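Local coordinates for putative hemin transport system, substrate-binding protein (Burkholderia cenocepacia J2315, PDB 5GIZ), which binds heme in the periplasm and probably hands it to an inner-membrane transporter as the substrate-binding component of a bacterial heme-uptake system, at residues A[28-33]-A[113-118]; A[67-72]-A[91-96]; A[149-154]-A[180-185]; A[163-168]-A[192-197]. All coordinates share one frame; numbering follows the deposited sequence.

Interaction 1 (A[28-33]-A[113-118]); sequences PRYRLV and QALDVR
Arg29 bends back at chi2 (-90°) and chi3 (-35°), which brings its guanidinium to the carboxylate of Asp116. One oxygen does all the accepting: Asp116 OD2 lies 2.8 Å from Arg29 NE and also 2.8 Å from Arg29 NH2, at the guanidinium edge. The two planes stand nearly perpendicular, and both hydrogen bonds are strongly bent and therefore weak, so the salt bridge probably relies largely on charge. Asp116 takes positive phi as it ends helix 101-114 in a Schellman motif, its N donating to Gln113 O at 3.1 Å; this turn swings its side chain, CG anti to the backbone N, toward the arginine. The contact thus ties the C-terminal end of that helix to strand 30-35, an outermost strand of the four-stranded parallel sheet in the N-terminal lobe of this periplasmic binding protein. A water joins two carbonyls, donating to Arg29 O at 2.9 Å and more weakly to Leu115 O at 3.0 Å. The backbone N of Arg29 bonds to Thr27 OG1. Alongside these polar contacts, Leu115 CD1 sits over one face of the Tyr30 ring in a CH-pi contact, 3.9 Å from the ring centroid and 15° off its normal. Val117 CG1 meets the same ring at its edge, 3.9 Å from Tyr30 CE2, and slides past Arg29 CG.

Interaction 2 (A[67-72]-A[91-96]); sequences PDLVLA and TVTTFD
Strands 69-72 and 91-94 are the two parallel strands of a beta-alpha-beta unit whose crossover is helix 79-87, and the axes of these short segments approach to 4.8 Å, their directions 19° apart. The backbone ladder alternates donors: Val70 N gives to Thr91 O, Thr93 N to Val70 O, Ala72 N to Thr93 O and Phe95 N to Ala72 O, each at 2.9 Å. The two middle bonds are the straightest, 169° and 170° at the hydrogen. At the ladder's start a water takes the place of a direct bond, accepting from Thr91 N at 2.9 Å and donating to Asp68 O. On the side of Leu69, Leu71, Thr91 and Thr93, Leu69 has CG anti to its backbone N, and its CD1 reaches across to Thr91 CG2 at 3.7 Å. Further along, the Phe95 ring lies beside Leu71, the two side chains pointing the same way, with Phe95 CE1 4.0 Å from Leu71 CB. Ala72 O sits in the plane of that ring, at its edge. Helix 101-114 packs on this side, Val111 touching both Leu71 and Phe95. On the other side Val92 branches between two neighbours: CG2 meets Val70 CB and CG1 meets Ala72 CB, each pair 4.1 Å apart. Helix 79-87 lies against Val92 there, so helices pack on both faces, the three-layer alpha/beta/alpha build of a periplasmic binding protein lobe.

Interaction 3 (A[149-154]-A[180-185]); sequences PPRVLF and GARNAM. With SO4 (sulfate ion), chain D.
Strand 182-183 pairs in parallel with the start of strand 151-159, in the mixed sheet of the C-terminal lobe. The ladder is short: Arg182 N donates to Pro150 O and Val152 N to Arg182 O. Its last bond, from Ala184 N to Val152 O at 2.9 Å, is straight at its hydrogen (174°), though the donor stands well above the carbonyl plane. Packing is tight on the inner side. Ala181 CB lies 3.8 Å from Val152 CG2 and also touches the Pro150 ring, with Ile176 of helix 171-178 alongside. Leu153 and Met185 run side by side, Leu153 CD1 against Met185 SD at 3.5 Å. Asn183 is buried but well provided for: its OD1 closes an Asx turn by accepting from Met185 N and takes a further bond from a water that also accepts from Phe154 N, while its ND2 donates to Asp173 OD1 and Ala166 O.

The outer side is looser and charged. Arg151, bent at chi3 (72°), and the extended, exposed Arg182 bring their guanidiniums together, Arg151 NH1 standing over a face of Arg182. Their mutual repulsion is probably eased by a sulfate, likely from the crystallisation liquor, whose O1 lies over a face of the Arg182 guanidinium, 2.6 Å from Arg182 NH2. Arg151 NE is held by Ala202 O, and its NH2 also donates to Ala184 O, from above the carbonyl plane. The sulfate sits at the edge of the Arg151 guanidinium, near its plane: NH1 donates to O1, and Arg151 NH2 to sulfate O4 at 2.9 Å.

Interaction 4 (A[163-168]-A[192-197]); sequences ALVAGQ and KPLTTE
Two short strands, 162-166 and 191-193, run antiparallel here, with Val165 and Lys192 as a hydrogen-bonded pair and Leu164 and Pro193 as the neighbouring non-hydrogen-bonded one. Strand 191-193 is the outer partner in this part of the mixed sheet of the C-terminal lobe; strand 162-166 lies between it and strand 151-159. Val165 N donates to Lys192 O at 3.0 Å, and Lys192 N returns the bond to Val165 O at 3.1 Å. Beyond the proline, which has no N-H to give, Leu194 N donates to Ala163 O at 2.7 Å, almost along the C=O axis. A water accepts from Ala163 N at 2.9 Å and reaches Leu194 O with a weak bond.

Side chains divide between the two faces of the pair. On one, Leu164 has CG anti to its backbone N (chi1 -173°), which lays CD1 over the Lys192-Pro193 peptide and 3.8 Å from Pro193 CD. Tyr191, which binds heme in another structure of this protein, touches Leu164, consistent with this face lying near the heme site. On the Val165 side, Val165 and Leu194 cross at about a right angle, and Met185 touches both of them. Leu194 CD2 lies 4.2 Å from Ala163 CB. Past the pair, Thr195 OG1 accepts from Ala198 N, so the chain passes through Leu194 and the N-cap Thr195 into helix 196-202. Both branches of Val165 are used: CG1 lies 3.9 Å from Leu194 CB, and Val165 CG2 lies 3.4 Å from Lys192 O.

In the fold
The four contacts fall into two pairs on opposite sides of the chain's centre. Interaction 2 is nested within the chain loop closed by interaction 1; their centres are 12 Å apart, and both reach the four-stranded parallel sheet, where Ala114 and Leu115 pack on Leu69 and Leu71. Interactions 3 and 4 come later and alternate along the chain. They share the mixed sheet, with centres 13 Å apart, and are joined by probable hydrogen bonds from Gln168 NE2 to Met185 O and from Asn183 ND2 to Ala166 O. Centres of interactions 2 and 4 lie 33 Å apart, consistent with the two-lobed build of periplasmic binding proteins, whose heme-binding residues come from both lobes.

Interaction 1 (A[28-33]-A[113-118])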
loop_
_atom_site.group_PDB
_atom_site.type_symbol
_atom_site.label_atom_id
_atom_site.label_comp_id
_atom_site.label_asym_id
_atom_site.label_seq_id
_atom_site.Cartn_x
_atom_site.Cartn_y
_atom_site.Cartn_z
ATOM N N PRO A 28 7.358 -2.002 26.589
ATOM C CA PRO A 28 6.926 -1.436 27.856
ATOM C C PRO A 28 5.864 -0.324 27.687
ATOM O O PRO A 28 5.008 -0.189 28.543
ATOM C CB PRO A 28 8.232 -0.895 28.461
ATOM C CG PRO A 28 9.300 -1.755 27.860
ATOM C CD PRO A 28 8.829 -2.018 26.457
ATOM N N ARG A 29 5.894 0.426 26.583
ATOM C CA ARG A 29 5.041 1.615 26.457
ATOM C C ARG A 29 3.673 1.336 25.841
ATOM O O ARG A 29 2.778 2.177 25.944
ATOM C CB ARG A 29 5.721 2.731 25.625
ATOM C CG ARG A 29 7.193 3.058 25.924
ATOM C CD ARG A 29 7.452 4.134 26.979
ATOM N NE ARG A 29 6.463 5.216 26.978
ATOM C CZ ARG A 29 5.466 5.360 27.854
ATOM N NH1 ARG A 29 5.285 4.497 28.858
ATOM N NH2 ARG A 29 4.630 6.385 27.725
ATOM N N TYR A 30 3.493 0.199 25.173
ATOM C CA TYR A 30 2.223 -0.026 24.464
ATOM C C TYR A 30 2.079 -1.464 24.018
ATOM O O TYR A 30 3.059 -2.201 23.903
ATOM C CB TYR A 30 2.104 0.873 23.212
ATOM C CG TYR A 30 3.211 0.614 22.223
ATOM C CD1 TYR A 30 3.112 -0.393 21.275
ATOM C CD2 TYR A 30 4.386 1.348 22.280
ATOM C CE1 TYR A 30 4.142 -0.637 20.395
ATOM C CE2 TYR A 30 5.411 1.120 21.407
ATOM C CZ TYR A 30 5.298 0.139 20.460
ATOM O OH TYR A 30 6.361 -0.092 19.599
ATOM N N ARG A 31 0.839 -1.849 23.750
ATOM C CA ARG A 31 0.510 -3.152 23.168
ATOM C C ARG A 31 -0.536 -2.937 22.093
ATOM O O ARG A 31 -1.528 -2.228 22.317
ATOM C CB ARG A 31 -0.048 -4.081 24.275
ATOM C CG ARG A 31 0.947 -4.359 25.391
ATOM C CD ARG A 31 0.338 -4.906 26.670
ATOM N NE ARG A 31 -0.309 -3.885 27.491
ATOM C CZ ARG A 31 -1.608 -3.826 27.741
ATOM N NH1 ARG A 31 -2.424 -4.742 27.209
ATOM N NH2 ARG A 31 -2.093 -2.854 28.522
ATOM N N LEU A 32 -0.325 -3.493 20.901
ATOM C CA LEU A 32 -1.299 -3.421 19.846
ATOM C C LEU A 32 -2.355 -4.503 20.119
ATOM O O LEU A 32 -1.984 -5.649 20.349
ATOM C CB LEU A 32 -0.615 -3.615 18.499
ATOM C CG LEU A 32 0.556 -2.619 18.344
ATOM C CD1 LEU A 32 1.670 -3.094 17.426
ATOM C CD2 LEU A 32 0.022 -1.280 17.881
ATOM N N VAL A 33 -3.625 -4.119 20.121
ATOM C CA VAL A 33 -4.722 -5.010 20.507
ATOM C C VAL A 33 -5.817 -5.193 19.465
ATOM O O VAL A 33 -6.693 -6.047 19.646
ATOM C CB VAL A 33 -5.370 -4.516 21.835
ATOM C CG1 VAL A 33 -4.324 -4.409 22.945
ATOM C CG2 VAL A 33 -6.151 -3.216 21.640
ATOM N N GLN A 113 6.395 8.930 17.586
ATOM C CA GLN A 113 5.994 9.995 18.506
ATOM C C GLN A 113 4.741 9.618 19.286
ATOM O O GLN A 113 4.718 9.748 20.516
ATOM C CB GLN A 113 5.707 11.299 17.765
ATOM C CG GLN A 113 5.100 12.411 18.661
ATOM C CD GLN A 113 5.991 12.883 19.801
ATOM O OE1 GLN A 113 5.498 13.291 20.869
ATOM N NE2 GLN A 113 7.303 12.862 19.586
ATOM N N ALA A 114 3.702 9.150 18.571
ATOM C CA ALA A 114 2.421 8.824 19.193
ATOM C C ALA A 114 2.586 7.741 20.245
ATOM O O ALA A 114 1.879 7.740 21.260
ATOM C CB ALA A 114 1.407 8.390 18.150
ATOM N N LEU A 115 3.519 6.818 19.992
ATOM C CA LEU A 115 3.784 5.649 20.857
ATOM C C LEU A 115 4.865 5.908 21.931
ATOM O O LEU A 115 5.172 5.014 22.714
ATOM C CB LEU A 115 4.152 4.424 20.014
ATOM C CG LEU A 115 3.045 3.896 19.091
ATOM C CD1 LEU A 115 3.575 2.709 18.306
ATOM C CD2 LEU A 115 1.779 3.516 19.841
ATOM N N ASP A 116 5.393 7.125 21.932
ATOM C CA ASP A 116 6.429 7.580 22.872
ATOM C C ASP A 116 7.645 6.676 22.792
ATOM O O ASP A 116 8.228 6.254 23.811
ATOM C CB ASP A 116 5.848 7.659 24.281
ATOM C CG ASP A 116 6.774 8.317 25.264
ATOM O OD1 ASP A 116 7.584 9.214 24.914
ATOM O OD2 ASP A 116 6.641 7.931 26.449
ATOM N N VAL A 117 8.029 6.365 21.555
ATOM C CA VAL A 117 9.272 5.644 21.320
ATOM C C VAL A 117 10.134 6.378 20.296
ATOM O O VAL A 117 10.476 5.835 19.245
ATOM C CB VAL A 117 9.033 4.179 20.927
ATOM C CG1 VAL A 117 8.494 3.385 22.120
ATOM C CG2 VAL A 117 8.077 4.032 19.720
ATOM N N ARG A 118 10.504 7.616 20.618
ATOM C CA ARG A 118 11.347 8.444 19.743
ATOM C C ARG A 118 12.632 7.744 19.278
ATOM O O ARG A 118 12.927 7.769 18.104
ATOM C CB ARG A 118 11.661 9.784 20.437
ATOM C CG ARG A 118 13.002 10.443 20.081
ATOM C CD ARG A 118 13.271 11.640 20.995
ATOM N NE ARG A 118 14.004 11.257 22.204
ATOM C CZ ARG A 118 15.325 11.095 22.262
ATOM N NH1 ARG A 118 16.068 11.275 21.175
ATOM N NH2 ARG A 118 15.914 10.754 23.405
HETATM O O HOH W 1 2.726 4.561 24.343
#

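Interaction 2 (A[67-72]-A[91-96])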
loop_
_atom_site.group_PDB
_atom_site.type_symbol
_atom_site.label_atom_id
_atom_site.label_comp_id
_atom_site.label_asym_id
_atom_site.label_seq_id
_atom_site.Cartn_x
_atom_site.Cartn_y
_atom_site.Cartn_z
ATOM N N PRO A 67 -9.482 0.587 23.665
ATOM C CA PRO A 67 -8.242 1.275 23.308
ATOM C C PRO A 67 -7.994 2.493 24.158
ATOM O O PRO A 67 -8.928 3.172 24.553
ATOM C CB PRO A 67 -8.524 1.768 21.880
ATOM C CG PRO A 67 -10.020 1.927 21.847
ATOM C CD PRO A 67 -10.522 0.745 22.628
ATOM N N ASP A 68 -6.720 2.815 24.374
ATOM C CA ASP A 68 -6.290 4.116 24.855
ATOM C C ASP A 68 -5.936 5.060 23.709
ATOM O O ASP A 68 -5.963 6.292 23.865
ATOM C CB ASP A 68 -5.039 3.962 25.726
ATOM C CG ASP A 68 -5.297 3.145 26.945
ATOM O OD1 ASP A 68 -6.350 3.384 27.650
ATOM O OD2 ASP A 68 -4.566 2.168 27.214
ATOM N N LEU A 69 -5.572 4.470 22.563
ATOM C CA LEU A 69 -5.128 5.257 21.408
ATOM C C LEU A 69 -5.442 4.511 20.134
ATOM O O LEU A 69 -5.283 3.318 20.097
ATOM C CB LEU A 69 -3.631 5.464 21.543
ATOM C CG LEU A 69 -2.866 6.117 20.392
ATOM C CD1 LEU A 69 -3.336 7.540 20.151
ATOM C CD2 LEU A 69 -1.363 6.080 20.657
ATOM N N VAL A 70 -5.843 5.234 19.094
ATOM C CA VAL A 70 -6.043 4.729 17.765
ATOM C C VAL A 70 -5.120 5.520 16.827
ATOM O O VAL A 70 -5.174 6.742 16.801
ATOM C CB VAL A 70 -7.516 4.880 17.290
ATOM C CG1 VAL A 70 -7.654 4.509 15.829
ATOM C CG2 VAL A 70 -8.483 4.114 18.183
ATOM N N LEU A 71 -4.298 4.822 16.074
ATOM C CA LEU A 71 -3.532 5.377 14.998
ATOM C C LEU A 71 -4.266 5.071 13.728
ATOM O O LEU A 71 -4.477 3.904 13.406
ATOM C CB LEU A 71 -2.139 4.754 14.950
ATOM C CG LEU A 71 -1.368 4.776 16.283
ATOM C CD1 LEU A 71 -0.060 3.961 16.106
ATOM C CD2 LEU A 71 -1.159 6.166 16.761
ATOM N N ALA A 72 -4.685 6.118 13.022
ATOM C CA ALA A 72 -5.566 5.959 11.891
ATOM C C ALA A 72 -5.020 6.513 10.616
ATOM O O ALA A 72 -4.532 7.662 10.562
ATOM C CB ALA A 72 -6.910 6.628 12.184
ATOM N N THR A 91 -8.376 8.859 22.115
ATOM C CA THR A 91 -7.514 9.657 21.265
ATOM C C THR A 91 -7.354 8.963 19.917
ATOM O O THR A 91 -7.001 7.788 19.837
ATOM C CB THR A 91 -6.113 9.866 21.899
ATOM O OG1 THR A 91 -6.301 10.580 23.147
ATOM C CG2 THR A 91 -5.142 10.667 20.958
ATOM N N VAL A 92 -7.574 9.709 18.847
ATOM C CA VAL A 92 -7.431 9.187 17.522
ATOM C C VAL A 92 -6.445 10.124 16.824
ATOM O O VAL A 92 -6.696 11.363 16.713
ATOM C CB VAL A 92 -8.752 9.163 16.748
ATOM C CG1 VAL A 92 -8.520 8.744 15.317
ATOM C CG2 VAL A 92 -9.803 8.289 17.414
ATOM N N THR A 93 -5.305 9.602 16.411
ATOM C CA THR A 93 -4.283 10.376 15.721
ATOM C C THR A 93 -4.273 9.896 14.293
ATOM O O THR A 93 -4.056 8.722 13.997
ATOM C CB THR A 93 -2.951 10.207 16.439
ATOM O OG1 THR A 93 -3.124 10.666 17.812
ATOM C CG2 THR A 93 -1.825 10.946 15.750
ATOM N N THR A 94 -4.468 10.844 13.376
ATOM C CA THR A 94 -4.655 10.558 11.986
ATOM C C THR A 94 -3.423 10.934 11.187
ATOM O O THR A 94 -2.793 11.965 11.453
ATOM C CB THR A 94 -5.928 11.258 11.485
ATOM O OG1 THR A 94 -7.031 10.797 12.267
ATOM C CG2 THR A 94 -6.233 10.908 10.106
ATOM N N PHE A 95 -3.073 10.107 10.212
ATOM C CA PHE A 95 -1.873 10.290 9.396
ATOM C C PHE A 95 -2.268 10.696 7.987
ATOM O O PHE A 95 -3.364 10.400 7.525
ATOM C CB PHE A 95 -1.038 8.975 9.450
ATOM C CG PHE A 95 -0.459 8.736 10.806
ATOM C CD1 PHE A 95 -1.220 8.174 11.816
ATOM C CD2 PHE A 95 0.835 9.119 11.115
ATOM C CE1 PHE A 95 -0.747 8.018 13.121
ATOM C CE2 PHE A 95 1.313 8.981 12.413
ATOM C CZ PHE A 95 0.539 8.405 13.420
ATOM N N ASP A 96 -1.360 11.340 7.270
ATOM C CA ASP A 96 -1.647 11.673 5.874
ATOM C C ASP A 96 -1.062 10.593 4.984
ATOM O O ASP A 96 -0.290 9.756 5.434
ATOM C CB ASP A 96 -1.079 13.029 5.465
ATOM C CG ASP A 96 -1.661 14.168 6.249
ATOM O OD1 ASP A 96 -2.909 14.376 6.236
ATOM O OD2 ASP A 96 -0.842 14.867 6.877
HETATM O O HOH W 2 -7.480 7.941 24.758
#

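Interaction 3 (A[149-154]-A[180-185])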
loop_
_atom_site.group_PDB
_atom_site.type_symbol
_atom_site.label_atom_id
_atom_site.label_comp_id
_atom_site.label_asym_id
_atom_site.label_seq_id
_atom_site.Cartn_x
_atom_site.Cartn_y
_atom_site.Cartn_z
ATOM N N PRO A 149 11.813 4.509 -20.114
ATOM C CA PRO A 149 10.881 3.947 -19.146
ATOM C C PRO A 149 9.687 3.232 -19.797
ATOM O O PRO A 149 9.002 3.789 -20.677
ATOM C CB PRO A 149 10.460 5.160 -18.340
ATOM C CG PRO A 149 11.726 6.020 -18.335
ATOM C CD PRO A 149 12.266 5.863 -19.717
ATOM N N PRO A 150 9.453 1.948 -19.456
ATOM C CA PRO A 150 8.360 1.247 -20.098
ATOM C C PRO A 150 6.968 1.674 -19.553
ATOM O O PRO A 150 6.840 2.125 -18.406
ATOM C CB PRO A 150 8.686 -0.221 -19.770
ATOM C CG PRO A 150 9.379 -0.147 -18.459
ATOM C CD PRO A 150 10.251 1.064 -18.578
ATOM N N ARG A 151 5.928 1.439 -20.359
ATOM C CA ARG A 151 4.568 1.812 -19.969
ATOM C C ARG A 151 3.912 0.680 -19.221
ATOM O O ARG A 151 3.844 -0.429 -19.721
ATOM C CB ARG A 151 3.747 2.184 -21.196
ATOM C CG ARG A 151 4.362 3.293 -22.055
ATOM C CD ARG A 151 3.470 3.617 -23.251
ATOM N NE ARG A 151 2.274 4.321 -22.830
ATOM C CZ ARG A 151 2.180 5.612 -22.592
ATOM N NH1 ARG A 151 3.245 6.409 -22.662
ATOM N NH2 ARG A 151 1.014 6.112 -22.163
ATOM N N VAL A 152 3.447 0.947 -18.007
ATOM C CA VAL A 152 2.855 -0.073 -17.157
ATOM C C VAL A 152 1.433 0.326 -16.816
ATOM O O VAL A 152 1.212 1.435 -16.333
ATOM C CB VAL A 152 3.656 -0.231 -15.847
ATOM C CG1 VAL A 152 2.995 -1.269 -14.946
ATOM C CG2 VAL A 152 5.106 -0.606 -16.163
ATOM N N LEU A 153 0.481 -0.596 -17.026
ATOM C CA LEU A 153 -0.931 -0.446 -16.656
ATOM C C LEU A 153 -1.116 -1.180 -15.351
ATOM O O LEU A 153 -0.814 -2.364 -15.311
ATOM C CB LEU A 153 -1.761 -1.145 -17.702
ATOM C CG LEU A 153 -3.264 -1.185 -17.411
ATOM C CD1 LEU A 153 -3.855 0.192 -17.488
ATOM C CD2 LEU A 153 -3.953 -2.170 -18.364
ATOM N N PHE A 154 -1.641 -0.490 -14.343
ATOM C CA PHE A 154 -2.054 -1.106 -13.092
ATOM C C PHE A 154 -3.546 -1.325 -13.021
ATOM O O PHE A 154 -4.303 -0.389 -13.070
ATOM C CB PHE A 154 -1.601 -0.318 -11.829
ATOM C CG PHE A 154 -2.004 -1.019 -10.557
ATOM C CD1 PHE A 154 -1.365 -2.148 -10.173
ATOM C CD2 PHE A 154 -3.106 -0.614 -9.832
ATOM C CE1 PHE A 154 -1.742 -2.872 -9.052
ATOM C CE2 PHE A 154 -3.477 -1.344 -8.699
ATOM C CZ PHE A 154 -2.822 -2.458 -8.344
ATOM N N GLY A 180 11.183 3.010 -12.074
ATOM C CA GLY A 180 11.848 3.375 -13.326
ATOM C C GLY A 180 10.952 3.252 -14.531
ATOM O O GLY A 180 11.447 3.233 -15.658
ATOM N N ALA A 181 9.654 3.142 -14.328
ATOM C CA ALA A 181 8.703 2.995 -15.399
ATOM C C ALA A 181 7.770 4.198 -15.501
ATOM O O ALA A 181 7.939 5.171 -14.762
ATOM C CB ALA A 181 7.925 1.711 -15.212
ATOM N N ARG A 182 6.821 4.149 -16.423
ATOM C CA ARG A 182 5.838 5.228 -16.633
ATOM C C ARG A 182 4.434 4.643 -16.556
ATOM O O ARG A 182 4.185 3.555 -17.059
ATOM C CB ARG A 182 6.048 5.825 -18.032
ATOM C CG ARG A 182 5.406 7.175 -18.319
ATOM C CD ARG A 182 5.812 7.604 -19.737
ATOM N NE ARG A 182 5.291 8.895 -20.172
ATOM C CZ ARG A 182 5.724 9.548 -21.254
ATOM N NH1 ARG A 182 6.688 9.037 -22.020
ATOM N NH2 ARG A 182 5.201 10.729 -21.570
ATOM N N ASN A 183 3.492 5.359 -15.966
ATOM C CA ASN A 183 2.119 4.919 -15.966
ATOM C C ASN A 183 1.552 4.998 -17.371
ATOM O O ASN A 183 1.593 6.078 -18.006
ATOM C CB ASN A 183 1.308 5.731 -14.946
ATOM C CG ASN A 183 -0.059 5.136 -14.681
ATOM O OD1 ASN A 183 -0.531 4.259 -15.406
ATOM N ND2 ASN A 183 -0.743 5.602 -13.611
ATOM N N ALA A 184 1.046 3.879 -17.856
ATOM C CA ALA A 184 0.481 3.829 -19.217
ATOM C C ALA A 184 -0.779 4.695 -19.289
ATOM O O ALA A 184 -1.090 5.257 -20.317
ATOM C CB ALA A 184 0.164 2.421 -19.604
ATOM N N MET A 185 -1.486 4.801 -18.172
ATOM C CA MET A 185 -2.637 5.678 -18.058
ATOM C C MET A 185 -2.228 7.104 -17.642
ATOM O O MET A 185 -1.563 7.281 -16.624
ATOM C CB MET A 185 -3.612 5.151 -17.001
ATOM C CG MET A 185 -4.094 3.722 -17.148
ATOM S SD MET A 185 -4.725 3.332 -18.807
ATOM C CE MET A 185 -6.053 4.459 -18.933
HETATM S S SO4 D . 1.908 9.891 -22.331
HETATM O O1 SO4 D . 2.958 9.354 -21.443
HETATM O O2 SO4 D . 1.574 11.226 -21.827
HETATM O O3 SO4 D . 2.421 9.923 -23.715
HETATM O O4 SO4 D . 0.712 9.026 -22.274
HETATM O O HOH W 3 -2.178 2.249 -14.653
#

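Interaction 4 (A[163-168]-A[192-197])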
loop_
_atom_site.group_PDB
_atom_site.type_symbol
_atom_site.label_atom_id
_atom_site.label_comp_id
_atom_site.label_asym_id
_atom_site.label_seq_id
_atom_site.Cartn_x
_atom_site.Cartn_y
_atom_site.Cartn_z
ATOM N N ALA A 163 -11.831 -3.575 -16.571
ATOM C CA ALA A 163 -10.838 -3.366 -15.536
ATOM C C ALA A 163 -10.963 -1.975 -14.943
ATOM O O ALA A 163 -11.259 -1.000 -15.681
ATOM C CB ALA A 163 -9.443 -3.508 -16.121
ATOM N N LEU A 164 -10.703 -1.867 -13.654
ATOM C CA LEU A 164 -10.557 -0.570 -12.972
ATOM C C LEU A 164 -9.052 -0.293 -12.852
ATOM O O LEU A 164 -8.335 -1.121 -12.293
ATOM C CB LEU A 164 -11.215 -0.652 -11.599
ATOM C CG LEU A 164 -11.293 0.658 -10.823
ATOM C CD1 LEU A 164 -12.392 1.529 -11.409
ATOM C CD2 LEU A 164 -11.545 0.410 -9.351
ATOM N N VAL A 165 -8.606 0.856 -13.373
ATOM C CA VAL A 165 -7.174 1.121 -13.530
ATOM C C VAL A 165 -6.752 2.428 -12.864
ATOM O O VAL A 165 -7.564 3.322 -12.688
ATOM C CB VAL A 165 -6.770 1.126 -15.019
ATOM C CG1 VAL A 165 -7.084 -0.228 -15.626
ATOM C CG2 VAL A 165 -7.483 2.260 -15.779
ATOM N N ALA A 166 -5.478 2.503 -12.474
ATOM C CA ALA A 166 -4.930 3.632 -11.741
ATOM C C ALA A 166 -4.391 4.727 -12.665
ATOM O O ALA A 166 -3.588 4.480 -13.554
ATOM C CB ALA A 166 -3.829 3.156 -10.822
ATOM N N GLY A 167 -4.888 5.938 -12.425
ATOM C CA GLY A 167 -4.338 7.133 -13.023
ATOM C C GLY A 167 -3.354 7.786 -12.067
ATOM O O GLY A 167 -2.638 7.112 -11.333
ATOM N N GLN A 168 -3.274 9.111 -12.123
ATOM C CA GLN A 168 -2.374 9.823 -11.250
ATOM C C GLN A 168 -2.948 9.955 -9.828
ATOM O O GLN A 168 -4.119 9.625 -9.573
ATOM C CB GLN A 168 -2.024 11.167 -11.875
ATOM C CG GLN A 168 -1.006 11.044 -13.023
ATOM C CD GLN A 168 -1.510 10.298 -14.247
ATOM O OE1 GLN A 168 -2.366 10.772 -15.005
ATOM N NE2 GLN A 168 -0.952 9.098 -14.462
ATOM N N LYS A 192 -10.293 4.732 -12.561
ATOM C CA LYS A 192 -11.412 4.857 -13.482
ATOM C C LYS A 192 -11.579 3.545 -14.261
ATOM O O LYS A 192 -10.571 2.846 -14.500
ATOM C CB LYS A 192 -11.187 6.091 -14.384
ATOM C CG LYS A 192 -11.352 5.893 -15.881
ATOM C CD LYS A 192 -10.532 6.875 -16.724
ATOM C CE LYS A 192 -10.809 8.333 -16.433
ATOM N NZ LYS A 192 -12.178 8.706 -16.865
ATOM N N PRO A 193 -12.834 3.173 -14.612
ATOM C CA PRO A 193 -13.056 2.025 -15.500
ATOM C C PRO A 193 -12.380 2.223 -16.837
ATOM O O PRO A 193 -12.497 3.302 -17.449
ATOM C CB PRO A 193 -14.577 1.979 -15.650
ATOM C CG PRO A 193 -15.074 2.539 -14.362
ATOM C CD PRO A 193 -14.110 3.650 -14.022
ATOM N N LEU A 194 -11.673 1.191 -17.280
ATOM C CA LEU A 194 -10.897 1.228 -18.494
ATOM C C LEU A 194 -11.744 0.919 -19.704
ATOM O O LEU A 194 -12.318 -0.145 -19.787
ATOM C CB LEU A 194 -9.771 0.188 -18.401
ATOM C CG LEU A 194 -8.801 0.077 -19.567
ATOM C CD1 LEU A 194 -7.909 1.304 -19.731
ATOM C CD2 LEU A 194 -8.000 -1.226 -19.393
ATOM N N THR A 195 -11.774 1.839 -20.651
ATOM C CA THR A 195 -12.474 1.614 -21.902
ATOM C C THR A 195 -11.450 1.056 -22.882
ATOM O O THR A 195 -10.252 1.372 -22.773
ATOM C CB THR A 195 -13.031 2.928 -22.437
ATOM O OG1 THR A 195 -11.947 3.846 -22.665
ATOM C CG2 THR A 195 -14.004 3.531 -21.430
ATOM N N THR A 196 -11.909 0.247 -23.839
ATOM C CA THR A 196 -10.990 -0.385 -24.799
ATOM C C THR A 196 -10.245 0.678 -25.603
ATOM O O THR A 196 -9.108 0.472 -25.979
ATOM C CB THR A 196 -11.687 -1.372 -25.770
ATOM O OG1 THR A 196 -12.577 -0.648 -26.623
ATOM C CG2 THR A 196 -12.440 -2.490 -25.015
ATOM N N GLU A 197 -10.886 1.821 -25.817
ATOM C CA GLU A 197 -10.254 2.998 -26.427
ATOM C C GLU A 197 -9.110 3.561 -25.592
ATOM O O GLU A 197 -8.008 3.797 -26.112
ATOM C CB GLU A 197 -11.322 4.081 -26.637
ATOM C CG GLU A 197 -10.850 5.501 -26.909
ATOM C CD GLU A 197 -12.018 6.407 -27.282
ATOM O OE1 GLU A 197 -13.113 6.234 -26.696
ATOM O OE2 GLU A 197 -11.850 7.283 -28.159
HETATM O O HOH W 4 -11.033 -3.246 -19.370
#